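Local atomic coordinates of fucose-binding lectin (Kordia periserrulae, PDB entry 6HTN), a protein that binds fucose-type sugars as a beta-propeller lectin, here holding methyl alpha-L-fucopyranoside in pockets between neighbouring blades. Residues K76-C81 with A91-F96; T55-S60 with S106-N111; Q12-I17 with C31-K36; S100-T105 with V118-Q123. All blocks are in the same frame, centred on the assembly; numbering follows the deposited sequence. Where two conformers were deposited one is given.

The contacts sample three four-stranded blades of a beta-propeller and the seams between them. Contacts 3 and 4 each pair the first residues of a beta hairpin with its last, in the first and third blades. Contact 1 ties a loop to the third strand of the second blade; contacts 1, 3 and 4 are partly buried. Contact 2, a surface contact, joins blades two and three. It shares strand 103-108 with contact 4, which also packs against contact 1 through Ala120 on Ile77. Contacts 1 and 3 carry charged groups that grip fucoside, contact 2 rests on a hydroxyl pair, a water and a Trp-Leu contact, and contact 4 on backbone pairing and small apolar groups.

Contact 1 (K76-C81 with A91-F96); sequences KIIELC and ALTGQF. With MFU (methyl alpha-L-fucopyranoside), chain H.
Glu79 reaches from strand 77-82 across to Leu92 and Thr93 in the loop that leads from the second blade to the third. Its CB lies 3.8 Å from Thr93 OG1 and 4.0 Å from Leu92 CB. CG is anti to the backbone N (chi1 175°), and beyond it the extended chain carries the carboxylate to the sugar, where CD comes within van der Waals range of O3 and O4. OE1 takes a hydrogen bond from O3 of the fucoside at 2.7 Å. The same oxygen accepts from the backbone N of Leu92 at 3.2 Å, a nearly straight bond from above the carboxylate plane, 36° out of it. OE2 accepts from O4 of the sugar at 2.7 Å and is also bonded to the hydroxyl of Tyr69. Ala91 N, one residue before Leu92, donates to sugar O2 at 2.9 Å.

The loop is sewn to the strand by main-chain bonds and one hydroxyl. Glu79 N donates to Thr93 OG1 at 2.9 Å, Gly94 N to Ile77 O at 3.0 Å, and Ile77 N to Phe96 O. Leu92 to Gln95 form a type II turn with Gly94 at its third position. With Arg67 and Trp137 completing the hold, a carboxylate bonded to two hydroxyls and steadied by a backbone N-H and a tyrosine is consistent with recognition of the neighbouring O3 and O4 hydroxyls of fucose.

Contact 2 (T55-S60 with S106-N111); sequences TSWLDS and SWLDKN
Thr55 and Ser106 face each other hydroxyl to hydroxyl, OG1 to OG, in a hydrogen bond of 2.7 Å. They sit on strands 53-58 and 103-108, whose short segments run nearly parallel, 13° apart, with axes 7.2 Å from each other at their closest. That gap is wider than sheet spacing, and side chains and a water bridge it. Thr55 OG1 is anti to its backbone N (chi1 -167°), while Ser106 OG stands between its own N and carbonyl carbon, and the two oxygens meet between the strands. A water then links Ser106 OG, at 2.8 Å, to Ser56 O, at 2.7 Å.

Further along, the side chains of Trp57 and Leu108 cross at about a right angle. Leu108 sends CD2 to within 4.0 Å of Trp57 CD1, approaching the indole obliquely. Its other branch, CD1, lies close against Leu58 O at 3.2 Å. On its own blade Trp57 stacks with His65, and it also packs on Ile114 of the next blade. Strands that belong to different sheets yet run side by side in the same direction, joined by side chains instead of backbone pairing, are what the first strands of successive blades form in a beta-propeller.

Contact 3 (Q12-I17 with C31-K36); sequences QIHLRI and CWDSNK. With MFU (methyl alpha-L-fucopyranoside), chain G; MFU (methyl alpha-L-fucopyranoside), chain O.
The beta hairpin of strands 13-20 and 27-32, in the first blade, brings His14 and Arg16 against Asp33 just beyond its second strand. Leu15 and Trp32 form an antiparallel hydrogen-bonded pair, with Leu15 N to Trp32 O at 2.9 Å. Arg16 and Cys31 make a non-hydrogen-bonded pair.

Asp33 OD1 is the polar centre. His14 ND1 donates to it at 2.7 Å, with OD1 near the imidazole plane, while the donor stands above the carboxylate plane. Arg16 comes end-on with both terminal nitrogens: NH2, at 2.9 Å, uses the syn lone pair, and NH1, at 3.0 Å, arrives from above the plane in the same salt bridge. The guanidinium and carboxylate planes are turned 57° apart. The Arg16 chain bends at chi2 (-72°), which places CD against Cys31 SG. Cys31 CB lies over one face of the guanidinium, toward the rim, and NH1 also bonds Leu15 O. NE and the second N-H of NH2 point at sugar, to O4 (2.9 Å) and ring oxygen O5 (2.8 Å) of one fucoside.

Trp32 serves a second fucoside, whose C5 lies over one face of the indole, toward the rim, in a CH-pi-like approach, in a pocket shared with the second subunit. Asp33 OD2 bonds Tyr38, and His14 NE2 bonds Asp8. Two bonds to OD1 and one to Leu15 O hold the guanidinium in place, and Asp33 probably offsets the Arg16 charge beside the sugar.

Contact 4 (S100-T105 with V118-Q123); sequences STPDAT and VYAYNQ
Asp103 and Tyr119 form an antiparallel hydrogen-bonded pair between strands 103-105 and 118-121, whose segment axes come within 4.7 Å with directions at 165°. This is the open end of the beta hairpin that makes the first two strands of the third propeller blade. Asp103 N donates to Tyr119 O at 2.9 Å, and Tyr119 N returns to Asp103 O at 2.8 Å. Ala104 and Val118 follow as the non-hydrogen-bonded pair.

On the face carrying Ala104 and Val118 the packing is apolar. Val118 splits its branches between two neighbours: CG1, anti to the backbone N (chi1 177°), lies 4.0 Å from Pro102 CB, while CG2 is 4.3 Å from Ala104 CB. Tyr69 of the adjoining blade touches Pro102, Ala104 and Val118, so this face is part of the packing between the second and third blades. The other face holds Asp103 and Tyr119 and turns to the second subunit. Asp103 OD2 accepts from Gly2 N of that subunit, and Tyr119 packs on its Ile17.

Before the strand starts, Ser100 continues the pairing with a side chain. Its OG accepts from Tyr121 N at 2.9 Å and lies at the edge of the Tyr121 ring, near the ring plane. A water 2.7 Å from this OG donates to Thr101 O, at 2.7 Å.

Contact 1 (K76-C81 with A91-F96)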
# COMPACT_ATOMS: atom_id res chain seq x y z
N LYS A 76 1.46 -14.35 -6.86
CA LYS A 76 0.30 -15.25 -6.77
C LYS A 76 -0.00 -15.57 -5.32
O LYS A 76 0.91 -15.58 -4.46
CB LYS A 76 0.57 -16.51 -7.58
CG LYS A 76 0.72 -16.17 -9.06
CD LYS A 76 0.41 -17.26 -10.01
CE LYS A 76 0.54 -16.87 -11.44
NZ LYS A 76 0.88 -18.03 -12.29
N ILE A 77 -1.26 -15.81 -5.03
CA ILE A 77 -1.70 -16.18 -3.67
C ILE A 77 -1.01 -17.47 -3.24
O ILE A 77 -0.99 -18.45 -4.00
CB ILE A 77 -3.23 -16.25 -3.53
CG1 ILE A 77 -3.83 -14.87 -3.86
CG2 ILE A 77 -3.62 -16.71 -2.14
CD1 ILE A 77 -5.32 -14.88 -4.14
N ILE A 78 -0.46 -17.45 -2.02
CA ILE A 78 0.09 -18.65 -1.36
C ILE A 78 -0.81 -19.00 -0.19
O ILE A 78 -1.32 -18.10 0.50
CB ILE A 78 1.55 -18.46 -0.92
CG1 ILE A 78 1.72 -17.37 0.13
CG2 ILE A 78 2.41 -18.18 -2.13
CD1 ILE A 78 3.12 -17.37 0.77
N GLU A 79 -1.03 -20.30 0.01
CA GLU A 79 -1.83 -20.83 1.11
C GLU A 79 -0.88 -21.67 2.00
O GLU A 79 -0.29 -22.58 1.44
CB GLU A 79 -2.97 -21.68 0.59
CG GLU A 79 -3.75 -22.36 1.72
CD GLU A 79 -4.84 -23.31 1.25
OE1 GLU A 79 -4.57 -24.08 0.29
OE2 GLU A 79 -5.93 -23.33 1.90
N LEU A 80 -0.81 -21.34 3.25
CA LEU A 80 -0.03 -22.10 4.26
C LEU A 80 -0.99 -22.76 5.24
O LEU A 80 -1.95 -22.14 5.74
CB LEU A 80 0.97 -21.18 4.93
CG LEU A 80 1.90 -20.49 3.95
CD1 LEU A 80 2.63 -19.35 4.66
CD2 LEU A 80 2.87 -21.44 3.25
N CYS A 81 -0.76 -24.05 5.47
CA CYS A 81 -1.72 -24.91 6.20
C CYS A 81 -1.06 -25.56 7.42
O CYS A 81 0.05 -26.12 7.27
CB CYS A 81 -2.17 -26.04 5.31
SG CYS A 81 -2.78 -25.50 3.69
N ALA A 91 -3.32 -26.45 -1.61
CA ALA A 91 -3.76 -26.57 -3.00
C ALA A 91 -3.99 -25.23 -3.69
O ALA A 91 -3.83 -25.13 -4.91
CB ALA A 91 -4.98 -27.45 -3.08
N LEU A 92 -4.33 -24.18 -2.94
CA LEU A 92 -4.61 -22.87 -3.58
C LEU A 92 -3.33 -22.26 -4.14
O LEU A 92 -3.40 -21.46 -5.06
CB LEU A 92 -5.30 -21.92 -2.60
CG LEU A 92 -5.76 -20.57 -3.20
CD1 LEU A 92 -6.72 -20.79 -4.39
CD2 LEU A 92 -6.51 -19.78 -2.14
N THR A 93 -2.17 -22.56 -3.54
CA THR A 93 -0.92 -21.86 -3.85
C THR A 93 -0.65 -21.87 -5.37
O THR A 93 -0.71 -22.94 -6.01
CB THR A 93 0.25 -22.49 -3.12
OG1 THR A 93 0.00 -22.36 -1.73
CG2 THR A 93 1.58 -21.90 -3.54
N GLY A 94 -0.36 -20.71 -5.91
CA GLY A 94 0.10 -20.55 -7.28
C GLY A 94 -1.00 -20.53 -8.32
O GLY A 94 -0.69 -20.39 -9.50
N GLN A 95 -2.27 -20.65 -7.95
CA GLN A 95 -3.38 -20.68 -8.95
C GLN A 95 -3.75 -19.27 -9.45
O GLN A 95 -4.12 -19.14 -10.63
CB GLN A 95 -4.59 -21.41 -8.40
CG GLN A 95 -4.33 -22.90 -8.13
CD GLN A 95 -5.64 -23.63 -7.91
OE1 GLN A 95 -6.58 -23.46 -8.71
NE2 GLN A 95 -5.71 -24.46 -6.88
N PHE A 96 -3.73 -18.25 -8.58
CA PHE A 96 -4.32 -16.95 -8.92
C PHE A 96 -3.38 -15.82 -8.54
O PHE A 96 -2.74 -15.85 -7.48
CB PHE A 96 -5.65 -16.77 -8.19
CG PHE A 96 -6.66 -17.85 -8.51
CD1 PHE A 96 -7.29 -17.86 -9.74
CD2 PHE A 96 -6.94 -18.83 -7.60
CE1 PHE A 96 -8.22 -18.85 -10.05
CE2 PHE A 96 -7.85 -19.83 -7.91
CZ PHE A 96 -8.48 -19.84 -9.12
C1 MFU H . -5.90 -28.84 2.25
C2 MFU H . -5.46 -27.69 1.34
C3 MFU H . -6.70 -27.09 0.70
C4 MFU H . -7.62 -26.59 1.77
C5 MFU H . -8.02 -27.80 2.65
C6 MFU H . -8.94 -27.37 3.77
O1 MFU H . -6.43 -29.84 1.37
O2 MFU H . -4.57 -28.25 0.36
O3 MFU H . -6.29 -26.07 -0.22
O4 MFU H . -7.01 -25.64 2.63
O5 MFU H . -6.78 -28.34 3.25
CM MFU H . -6.93 -30.91 2.20
O HOH W 1 1.81 -20.75 -10.68
O HOH W 2 -3.27 -18.78 -5.68

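Contact 2 (T55-S60 with S106-N111)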
# COMPACT_ATOMS: atom_id res chain seq x y z
N THR A 55 -7.51 -17.85 8.90
CA THR A 55 -8.76 -18.44 9.42
C THR A 55 -8.36 -19.74 10.13
O THR A 55 -7.30 -20.30 9.83
CB THR A 55 -9.79 -18.62 8.29
OG1 THR A 55 -11.04 -18.90 8.96
CG2 THR A 55 -9.40 -19.65 7.28
N SER A 56 -9.21 -20.22 11.02
CA SER A 56 -8.92 -21.48 11.73
C SER A 56 -10.22 -22.14 12.13
O SER A 56 -11.26 -21.46 12.20
CB SER A 56 -8.04 -21.20 12.93
OG SER A 56 -8.67 -20.39 13.88
N TRP A 57 -10.16 -23.43 12.41
CA TRP A 57 -11.36 -24.16 12.90
C TRP A 57 -10.88 -25.30 13.79
O TRP A 57 -9.80 -25.85 13.55
CB TRP A 57 -12.19 -24.67 11.75
CG TRP A 57 -11.56 -25.71 10.88
CD1 TRP A 57 -11.68 -27.06 10.98
CD2 TRP A 57 -10.69 -25.48 9.77
NE1 TRP A 57 -11.01 -27.69 9.99
CE2 TRP A 57 -10.37 -26.74 9.21
CE3 TRP A 57 -10.19 -24.34 9.15
CZ2 TRP A 57 -9.55 -26.90 8.11
CZ3 TRP A 57 -9.40 -24.52 8.03
CH2 TRP A 57 -9.08 -25.77 7.51
N LEU A 58 -11.76 -25.71 14.69
CA LEU A 58 -11.53 -26.89 15.57
C LEU A 58 -12.27 -28.08 15.01
O LEU A 58 -13.49 -27.92 14.74
CB LEU A 58 -12.06 -26.57 16.95
CG LEU A 58 -11.17 -25.68 17.81
CD1 LEU A 58 -11.96 -25.16 19.00
CD2 LEU A 58 -9.88 -26.44 18.20
N ASP A 59 -11.59 -29.21 14.86
CA ASP A 59 -12.31 -30.45 14.45
C ASP A 59 -12.93 -31.09 15.70
O ASP A 59 -12.76 -30.57 16.82
CB ASP A 59 -11.44 -31.35 13.61
CG ASP A 59 -10.29 -32.01 14.34
OD1 ASP A 59 -10.39 -32.19 15.61
OD2 ASP A 59 -9.31 -32.34 13.65
N SER A 60 -13.68 -32.17 15.49
CA SER A 60 -14.47 -32.80 16.59
C SER A 60 -13.53 -33.40 17.64
O SER A 60 -13.99 -33.59 18.78
CB SER A 60 -15.43 -33.83 16.04
OG SER A 60 -14.69 -34.83 15.38
N SER A 106 -14.05 -19.05 7.22
CA SER A 106 -14.32 -20.48 7.05
C SER A 106 -15.44 -20.88 8.02
O SER A 106 -15.68 -20.18 9.01
CB SER A 106 -13.07 -21.31 7.31
OG SER A 106 -12.59 -21.14 8.59
N TRP A 107 -16.07 -22.00 7.70
CA TRP A 107 -17.08 -22.60 8.61
C TRP A 107 -17.12 -24.10 8.39
O TRP A 107 -16.83 -24.57 7.32
CB TRP A 107 -18.48 -21.96 8.39
CG TRP A 107 -19.08 -22.29 7.06
CD1 TRP A 107 -20.01 -23.26 6.80
CD2 TRP A 107 -18.88 -21.60 5.83
NE1 TRP A 107 -20.33 -23.26 5.48
CE2 TRP A 107 -19.64 -22.26 4.85
CE3 TRP A 107 -18.03 -20.56 5.43
CZ2 TRP A 107 -19.66 -21.84 3.52
CZ3 TRP A 107 -18.04 -20.16 4.13
CH2 TRP A 107 -18.84 -20.80 3.18
N LEU A 108 -17.59 -24.81 9.42
CA LEU A 108 -17.79 -26.29 9.36
C LEU A 108 -19.27 -26.58 9.10
O LEU A 108 -20.09 -25.97 9.79
CB LEU A 108 -17.39 -26.89 10.70
CG LEU A 108 -15.88 -27.10 10.88
CD1 LEU A 108 -15.60 -27.37 12.36
CD2 LEU A 108 -15.34 -28.20 9.97
N ASP A 109 -19.57 -27.41 8.15
CA ASP A 109 -20.97 -27.87 7.91
C ASP A 109 -21.29 -29.00 8.90
O ASP A 109 -20.42 -29.44 9.69
CB ASP A 109 -21.21 -28.20 6.45
CG ASP A 109 -20.52 -29.43 5.92
OD1 ASP A 109 -20.13 -30.32 6.75
OD2 ASP A 109 -20.35 -29.48 4.67
N LYS A 110 -22.54 -29.48 8.85
CA LYS A 110 -23.07 -30.52 9.76
C LYS A 110 -22.25 -31.82 9.66
O LYS A 110 -22.25 -32.55 10.66
CB LYS A 110 -24.56 -30.79 9.44
CG LYS A 110 -24.79 -31.53 8.12
CD LYS A 110 -26.26 -31.65 7.73
CE LYS A 110 -26.46 -32.23 6.34
NZ LYS A 110 -27.47 -31.43 5.61
N ASN A 111 -21.61 -32.11 8.52
CA ASN A 111 -20.83 -33.34 8.31
C ASN A 111 -19.38 -33.16 8.75
O ASN A 111 -18.59 -34.10 8.51
CB ASN A 111 -20.84 -33.78 6.85
CG ASN A 111 -22.26 -34.04 6.38
OD1 ASN A 111 -23.11 -34.50 7.14
ND2 ASN A 111 -22.55 -33.71 5.13
O HOH W 3 -13.71 -21.44 11.14

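Contact 3 (Q12-I17 with C31-K36)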
# COMPACT_ATOMS: atom_id res chain seq x y z
N GLN A 12 -9.74 -21.56 27.67
CA GLN A 12 -8.49 -20.75 27.47
C GLN A 12 -8.47 -20.28 26.00
O GLN A 12 -8.52 -21.14 25.11
CB GLN A 12 -7.24 -21.57 27.79
CG GLN A 12 -5.93 -20.90 27.43
CD GLN A 12 -5.69 -19.64 28.22
OE1 GLN A 12 -5.63 -19.65 29.45
NE2 GLN A 12 -5.53 -18.50 27.55
N ILE A 13 -8.26 -18.99 25.82
CA ILE A 13 -8.09 -18.38 24.46
C ILE A 13 -6.69 -18.70 23.93
O ILE A 13 -5.69 -18.64 24.67
CB ILE A 13 -8.37 -16.88 24.52
CG1 ILE A 13 -8.44 -16.29 23.10
CG2 ILE A 13 -7.38 -16.12 25.38
CD1 ILE A 13 -9.53 -16.91 22.24
N HIS A 14 -6.61 -18.97 22.64
CA HIS A 14 -5.37 -19.11 21.86
C HIS A 14 -5.41 -18.07 20.75
O HIS A 14 -6.44 -18.01 20.06
CB HIS A 14 -5.22 -20.51 21.30
CG HIS A 14 -5.21 -21.55 22.39
ND1 HIS A 14 -4.00 -22.05 22.89
CD2 HIS A 14 -6.22 -22.11 23.11
CE1 HIS A 14 -4.30 -22.93 23.87
NE2 HIS A 14 -5.62 -22.97 24.05
N LEU A 15 -4.35 -17.28 20.62
CA LEU A 15 -4.27 -16.24 19.55
C LEU A 15 -3.14 -16.61 18.63
O LEU A 15 -2.05 -17.03 19.10
CB LEU A 15 -4.03 -14.87 20.18
CG LEU A 15 -4.99 -14.38 21.25
CD1 LEU A 15 -4.51 -13.04 21.84
CD2 LEU A 15 -6.40 -14.21 20.70
N ARG A 16 -3.33 -16.39 17.34
CA ARG A 16 -2.26 -16.56 16.34
C ARG A 16 -2.27 -15.30 15.47
O ARG A 16 -3.31 -15.05 14.81
CB ARG A 16 -2.34 -17.82 15.53
CG ARG A 16 -2.28 -19.10 16.36
CD ARG A 16 -0.85 -19.31 16.90
NE ARG A 16 -0.76 -20.59 17.65
CZ ARG A 16 -1.03 -20.76 18.93
NH1 ARG A 16 -1.48 -19.81 19.68
NH2 ARG A 16 -0.85 -21.96 19.45
N ILE A 17 -1.18 -14.55 15.46
CA ILE A 17 -1.09 -13.24 14.76
C ILE A 17 -0.01 -13.37 13.70
O ILE A 17 1.17 -13.66 14.05
CB ILE A 17 -0.82 -12.11 15.75
CG1 ILE A 17 -1.74 -12.12 16.96
CG2 ILE A 17 -0.81 -10.77 15.04
CD1 ILE A 17 -3.25 -12.04 16.62
N CYS A 31 2.30 -16.16 18.88
CA CYS A 31 1.34 -17.07 19.55
C CYS A 31 1.09 -16.69 20.98
O CYS A 31 2.05 -16.35 21.70
CB CYS A 31 1.88 -18.48 19.53
SG CYS A 31 2.38 -19.12 17.95
N TRP A 32 -0.16 -16.80 21.41
CA TRP A 32 -0.54 -16.64 22.83
C TRP A 32 -1.34 -17.88 23.20
O TRP A 32 -2.37 -18.14 22.53
CB TRP A 32 -1.34 -15.39 23.08
CG TRP A 32 -1.85 -15.21 24.48
CD1 TRP A 32 -2.94 -15.81 25.05
CD2 TRP A 32 -1.26 -14.37 25.47
NE1 TRP A 32 -3.09 -15.37 26.34
CE2 TRP A 32 -2.07 -14.48 26.63
CE3 TRP A 32 -0.15 -13.53 25.50
CZ2 TRP A 32 -1.77 -13.75 27.78
CZ3 TRP A 32 0.13 -12.80 26.63
CH2 TRP A 32 -0.67 -12.93 27.77
N ASP A 33 -0.92 -18.62 24.22
CA ASP A 33 -1.66 -19.83 24.68
C ASP A 33 -2.09 -19.71 26.13
O ASP A 33 -3.02 -20.47 26.52
CB ASP A 33 -0.83 -21.09 24.53
CG ASP A 33 -0.54 -21.48 23.11
OD1 ASP A 33 -1.45 -21.34 22.27
OD2 ASP A 33 0.50 -22.05 22.90
N SER A 34 -1.49 -18.83 26.94
CA SER A 34 -1.85 -18.74 28.38
C SER A 34 -1.39 -17.43 28.96
O SER A 34 -2.21 -16.70 29.51
CB SER A 34 -1.29 -19.90 29.18
OG SER A 34 0.10 -20.00 29.00
N ASN A 35 -0.08 -17.12 28.89
CA ASN A 35 0.41 -15.97 29.65
C ASN A 35 1.54 -15.23 28.97
O ASN A 35 2.04 -14.29 29.59
CB ASN A 35 0.91 -16.45 31.02
CG ASN A 35 2.10 -17.37 30.92
OD1 ASN A 35 2.45 -18.00 29.90
ND2 ASN A 35 2.72 -17.55 32.07
N LYS A 36 1.91 -15.56 27.75
CA LYS A 36 3.00 -14.83 27.07
C LYS A 36 2.92 -15.04 25.56
O LYS A 36 2.41 -16.03 25.07
CB LYS A 36 4.37 -15.29 27.58
CG LYS A 36 4.74 -16.70 27.19
CD LYS A 36 6.06 -17.21 27.84
CE LYS A 36 6.43 -18.49 27.14
NZ LYS A 36 7.78 -19.00 27.54
C1 MFU G . 2.02 -23.80 17.98
C2 MFU G . 2.64 -23.08 16.78
C3 MFU G . 2.28 -23.62 15.44
C4 MFU G . 0.77 -23.56 15.29
C5 MFU G . 0.27 -24.36 16.51
C6 MFU G . -1.29 -24.30 16.55
O1 MFU G . 2.52 -25.08 17.78
O2 MFU G . 4.11 -23.25 16.86
O3 MFU G . 2.85 -22.90 14.32
O4 MFU G . 0.27 -22.21 15.47
O5 MFU G . 0.58 -23.72 17.75
CM MFU G . 2.08 -25.95 18.86
C1 MFU O . -4.17 -9.40 27.40
C2 MFU O . -3.18 -8.86 26.37
C3 MFU O . -2.48 -9.97 25.70
C4 MFU O . -3.37 -10.97 25.03
C5 MFU O . -4.28 -11.54 26.16
C6 MFU O . -5.26 -12.50 25.56
O1 MFU O . -3.35 -10.05 28.36
O2 MFU O . -2.25 -8.04 27.12
O3 MFU O . -1.50 -9.42 24.75
O4 MFU O . -4.19 -10.32 24.07
O5 MFU O . -4.94 -10.44 26.76
CM MFU O . -4.17 -10.75 29.37
O HOH W 4 -4.91 -15.89 28.63

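Contact 4 (S100-T105 with V118-Q123)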
# COMPACT_ATOMS: atom_id res chain seq x y z
N SER A 100 -3.65 -7.71 -3.41
CA SER A 100 -4.07 -7.19 -2.11
C SER A 100 -3.83 -8.29 -1.07
O SER A 100 -3.83 -9.41 -1.45
CB SER A 100 -5.51 -6.67 -2.17
OG SER A 100 -6.44 -7.73 -2.45
N THR A 101 -3.67 -7.92 0.18
CA THR A 101 -3.55 -8.86 1.31
C THR A 101 -4.86 -9.62 1.34
O THR A 101 -5.90 -9.01 1.56
CB THR A 101 -3.28 -8.17 2.63
OG1 THR A 101 -2.01 -7.52 2.56
CG2 THR A 101 -3.30 -9.16 3.78
N PRO A 102 -4.85 -10.95 1.18
CA PRO A 102 -6.12 -11.67 1.10
C PRO A 102 -6.85 -11.66 2.43
O PRO A 102 -6.24 -11.62 3.53
CB PRO A 102 -5.71 -13.10 0.77
CG PRO A 102 -4.36 -12.96 0.09
CD PRO A 102 -3.72 -11.81 0.78
N ASP A 103 -8.18 -11.67 2.33
CA ASP A 103 -9.07 -11.93 3.47
C ASP A 103 -9.54 -13.38 3.38
O ASP A 103 -9.69 -13.90 2.27
CB ASP A 103 -10.31 -11.04 3.42
CG ASP A 103 -10.02 -9.59 3.81
OD1 ASP A 103 -9.25 -9.37 4.77
OD2 ASP A 103 -10.55 -8.67 3.09
N ALA A 104 -9.82 -13.97 4.52
CA ALA A 104 -10.32 -15.36 4.52
C ALA A 104 -11.30 -15.56 5.67
O ALA A 104 -11.18 -14.93 6.72
CB ALA A 104 -9.19 -16.34 4.67
N THR A 105 -12.29 -16.42 5.42
CA THR A 105 -13.22 -16.87 6.48
C THR A 105 -13.54 -18.35 6.19
O THR A 105 -13.26 -18.84 5.09
CB THR A 105 -14.46 -15.98 6.58
OG1 THR A 105 -15.17 -16.30 7.78
CG2 THR A 105 -15.36 -16.14 5.39
N VAL A 118 -11.83 -17.14 0.29
CA VAL A 118 -10.65 -16.25 0.26
C VAL A 118 -10.95 -15.13 -0.72
O VAL A 118 -11.46 -15.41 -1.82
CB VAL A 118 -9.41 -17.02 -0.19
CG1 VAL A 118 -8.21 -16.09 -0.29
CG2 VAL A 118 -9.12 -18.16 0.79
N TYR A 119 -10.65 -13.88 -0.36
CA TYR A 119 -10.99 -12.71 -1.20
C TYR A 119 -9.72 -11.91 -1.45
O TYR A 119 -8.99 -11.62 -0.50
CB TYR A 119 -12.02 -11.83 -0.50
CG TYR A 119 -13.29 -12.58 -0.18
CD1 TYR A 119 -13.37 -13.37 0.96
CD2 TYR A 119 -14.41 -12.55 -1.03
CE1 TYR A 119 -14.50 -14.12 1.24
CE2 TYR A 119 -15.53 -13.27 -0.74
CZ TYR A 119 -15.57 -14.05 0.38
OH TYR A 119 -16.65 -14.86 0.68
N ALA A 120 -9.50 -11.55 -2.71
CA ALA A 120 -8.37 -10.67 -3.05
C ALA A 120 -8.62 -10.05 -4.40
O ALA A 120 -9.18 -10.69 -5.32
CB ALA A 120 -7.07 -11.45 -3.08
N TYR A 121 -8.08 -8.84 -4.60
CA TYR A 121 -8.02 -8.30 -5.96
C TYR A 121 -7.10 -9.15 -6.83
O TYR A 121 -6.08 -9.62 -6.34
CB TYR A 121 -7.54 -6.86 -5.93
CG TYR A 121 -8.60 -5.84 -5.58
CD1 TYR A 121 -9.39 -5.29 -6.58
CD2 TYR A 121 -8.80 -5.42 -4.29
CE1 TYR A 121 -10.31 -4.30 -6.31
CE2 TYR A 121 -9.71 -4.40 -4.00
CZ TYR A 121 -10.48 -3.86 -5.02
OH TYR A 121 -11.41 -2.89 -4.73
N ASN A 122 -7.40 -9.21 -8.12
CA ASN A 122 -6.51 -9.88 -9.08
C ASN A 122 -5.81 -8.83 -9.96
O ASN A 122 -5.88 -7.60 -9.68
CB ASN A 122 -7.24 -10.97 -9.85
CG ASN A 122 -8.19 -10.45 -10.90
OD1 ASN A 122 -8.28 -9.22 -11.13
ND2 ASN A 122 -8.88 -11.39 -11.58
N GLN A 123 -5.10 -9.32 -10.95
CA GLN A 123 -4.25 -8.46 -11.78
C GLN A 123 -5.10 -7.46 -12.59
O GLN A 123 -4.56 -6.44 -13.03
CB GLN A 123 -3.38 -9.32 -12.72
CG GLN A 123 -4.13 -10.03 -13.83
CD GLN A 123 -4.86 -11.32 -13.49
OE1 GLN A 123 -5.09 -11.71 -12.34
NE2 GLN A 123 -5.16 -12.07 -14.55
O HOH W 5 -7.84 -8.49 -0.26